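Local coordinates for uncharacterized protein (Staphylococcus saprophyticus subsp. saprophyticus, PDB 3Q6A) that is of unknown function but belongs to the AHA1 family, with a Bet v 1-like fold, and is possibly related to activators of the Hsp90 ATPase, at residues Q8-R13 / Y122-V127. Residues are numbered along the deposited sequence; the frame is centred on the assembly and turned at random.
Sequences QVDVPR and YLEHGV
In the helix-grip arrangement of the Bet v 1-like fold, the long C-terminal helix 102-125 lies against the antiparallel sheet, and here its last turn meets the exit of strand 3-9, outermost in the sheet of this chain, where the chain bends through an inverse gamma turn centred on Asp-10 before entering helix 13-21. The polar part of the contact is one nearly straight hydrogen bond: the backbone N of Asp-10 donates to OE2 of Glu-124 over 2.8 Å, with an N-H...O angle of 170°, and meets the anti lone pair of that oxygen. Glu-124 gets there with CG beside its own backbone N and the chain then fully extended (chi2 180°), so the carboxylate spans the gap at full length. OE2 also forms a salt bridge with Lys-120, one turn earlier on the helix, whose NZ in addition bonds the carbonyl O of Gln-8. The side chain of Asp-10 crosses that of Glu-124 obliquely, the two carboxylate planes 16° apart and OD2 of Asp-10 3.7 Å from OE2 of Glu-124. Beside this polar group Leu-123 points toward segment 8-13 and packs against two valines: CG1 of Val-9, anti to its backbone N, lies 4.0 Å from Leu-123 CB, while CG2 of Val-11 comes to 4.1 Å from Leu-123 CD1, the two side chains crossing at about a right angle. The other methyl of Val-11, CG1, rests 3.6 Å from the carbonyl O of Leu-123. Val-16 and Ala-19 of helix 13-21 also pack on this leucine. With OE2 gripped by both a backbone N-H and a lysine, Glu-124 probably stays ionised despite the nearby Asp-10, the ammonium group offsetting the repulsion between the two acids.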
loop_
_atom_site.group_PDB
_atom_site.type_symbol
_atom_site.label_atom_id
_atom_site.label_comp_id
_atom_site.label_asym_id
_atom_site.label_seq_id
_atom_site.Cartn_x
_atom_site.Cartn_y
_atom_site.Cartn_z
ATOM N N GLN D 8 -5.325 9.576 -0.236
ATOM C CA GLN D 8 -6.236 10.368 -1.050
ATOM C C GLN D 8 -7.033 9.426 -1.934
ATOM O O GLN D 8 -6.475 8.500 -2.527
ATOM C CB GLN D 8 -5.444 11.365 -1.912
ATOM C CG GLN D 8 -6.252 11.950 -3.062
ATOM C CD GLN D 8 -7.350 12.904 -2.614
ATOM O OE1 GLN D 8 -8.392 12.995 -3.263
ATOM N NE2 GLN D 8 -7.113 13.636 -1.520
ATOM N N VAL D 9 -8.349 9.626 -1.976
ATOM C CA VAL D 9 -9.235 8.829 -2.810
ATOM C C VAL D 9 -10.101 9.834 -3.577
ATOM O O VAL D 9 -10.807 10.644 -2.972
ATOM C CB VAL D 9 -10.138 7.902 -1.984
ATOM C CG1 VAL D 9 -10.864 6.977 -2.915
ATOM C CG2 VAL D 9 -9.299 7.099 -0.968
ATOM N N ASP D 10 -10.052 9.763 -4.905
ATOM C CA ASP D 10 -10.758 10.720 -5.763
ATOM C C ASP D 10 -12.264 10.553 -5.970
ATOM O O ASP D 10 -12.751 10.515 -7.110
ATOM C CB ASP D 10 -10.061 10.784 -7.130
ATOM C CG ASP D 10 -8.599 11.209 -7.033
ATOM O OD1 ASP D 10 -8.162 11.735 -5.983
ATOM O OD2 ASP D 10 -7.870 11.035 -8.035
ATOM N N VAL D 11 -12.999 10.444 -4.864
ATOM C CA VAL D 11 -14.459 10.330 -4.900
ATOM C C VAL D 11 -14.976 11.110 -3.702
ATOM O O VAL D 11 -14.210 11.423 -2.802
ATOM C CB VAL D 11 -14.963 8.869 -4.787
ATOM C CG1 VAL D 11 -14.522 8.062 -5.991
ATOM C CG2 VAL D 11 -14.469 8.245 -3.505
ATOM N N PRO D 12 -16.278 11.459 -3.690
ATOM C CA PRO D 12 -16.836 12.213 -2.563
ATOM C C PRO D 12 -16.739 11.448 -1.242
ATOM O O PRO D 12 -16.807 10.224 -1.214
ATOM C CB PRO D 12 -18.288 12.457 -2.982
ATOM C CG PRO D 12 -18.203 12.491 -4.478
ATOM C CD PRO D 12 -17.273 11.315 -4.761
ATOM N N ARG D 13 -16.593 12.211 -0.162
ATOM C CA ARG D 13 -16.458 11.698 1.195
ATOM C C ARG D 13 -17.546 10.705 1.588
ATOM O O ARG D 13 -17.257 9.698 2.242
ATOM C CB ARG D 13 -16.437 12.878 2.172
ATOM C CG ARG D 13 -16.018 12.522 3.571
ATOM C CD ARG D 13 -15.923 13.758 4.432
ATOM N NE ARG D 13 -17.203 14.449 4.526
ATOM C CZ ARG D 13 -17.486 15.367 5.444
ATOM N NH1 ARG D 13 -16.575 15.705 6.351
ATOM N NH2 ARG D 13 -18.674 15.950 5.453
ATOM N N TYR D 122 -10.456 0.267 -5.496
ATOM C CA TYR D 122 -11.849 -0.162 -5.575
ATOM C C TYR D 122 -12.800 1.002 -5.892
ATOM O O TYR D 122 -13.691 0.866 -6.736
ATOM C CB TYR D 122 -12.254 -0.851 -4.264
ATOM C CG TYR D 122 -13.744 -1.082 -4.086
ATOM C CD1 TYR D 122 -14.446 -1.917 -4.952
ATOM C CD2 TYR D 122 -14.448 -0.452 -3.055
ATOM C CE1 TYR D 122 -15.827 -2.121 -4.802
ATOM C CE2 TYR D 122 -15.832 -0.651 -2.894
ATOM C CZ TYR D 122 -16.508 -1.485 -3.776
ATOM O OH TYR D 122 -17.874 -1.669 -3.653
ATOM N N LEU D 123 -12.608 2.134 -5.232
ATOM C CA LEU D 123 -13.477 3.296 -5.446
ATOM C C LEU D 123 -13.158 4.112 -6.702
ATOM O O LEU D 123 -14.053 4.718 -7.298
ATOM C CB LEU D 123 -13.441 4.212 -4.223
ATOM C CG LEU D 123 -14.031 3.596 -2.942
ATOM C CD1 LEU D 123 -13.889 4.560 -1.764
ATOM C CD2 LEU D 123 -15.495 3.248 -3.193
ATOM N N GLU D 124 -11.898 4.134 -7.112
ATOM C CA GLU D 124 -11.527 4.912 -8.297
ATOM C C GLU D 124 -11.643 4.126 -9.599
ATOM O O GLU D 124 -11.769 4.725 -10.666
ATOM C CB GLU D 124 -10.101 5.463 -8.155
ATOM C CG GLU D 124 -9.970 6.604 -7.147
ATOM C CD GLU D 124 -8.560 7.125 -7.024
ATOM O OE1 GLU D 124 -7.710 6.764 -7.869
ATOM O OE2 GLU D 124 -8.285 7.913 -6.097
ATOM N N HIS D 125 -11.622 2.796 -9.524
ATOM C CA HIS D 125 -11.700 1.990 -10.739
ATOM C C HIS D 125 -12.717 0.861 -10.762
ATOM O O HIS D 125 -12.906 0.226 -11.799
ATOM C CB HIS D 125 -10.324 1.407 -11.067
ATOM C CG HIS D 125 -9.321 2.440 -11.455
ATOM N ND1 HIS D 125 -9.528 3.316 -12.499
ATOM C CD2 HIS D 125 -8.127 2.776 -10.909
ATOM C CE1 HIS D 125 -8.508 4.153 -12.574
ATOM N NE2 HIS D 125 -7.645 3.848 -11.622
ATOM N N GLY D 126 -13.348 0.587 -9.633
ATOM C CA GLY D 126 -14.321 -0.485 -9.612
ATOM C C GLY D 126 -13.699 -1.850 -9.820
ATOM O O GLY D 126 -14.348 -2.762 -10.334
ATOM N N VAL D 127 -12.429 -1.987 -9.450
ATOM C CA VAL D 127 -11.733 -3.269 -9.546
ATOM C C VAL D 127 -11.058 -3.515 -8.206
ATOM O O VAL D 127 -10.867 -2.586 -7.417
ATOM C CB VAL D 127 -10.668 -3.294 -10.675
ATOM C CG1 VAL D 127 -11.352 -3.295 -12.029
ATOM C CG2 VAL D 127 -9.737 -2.105 -10.540
#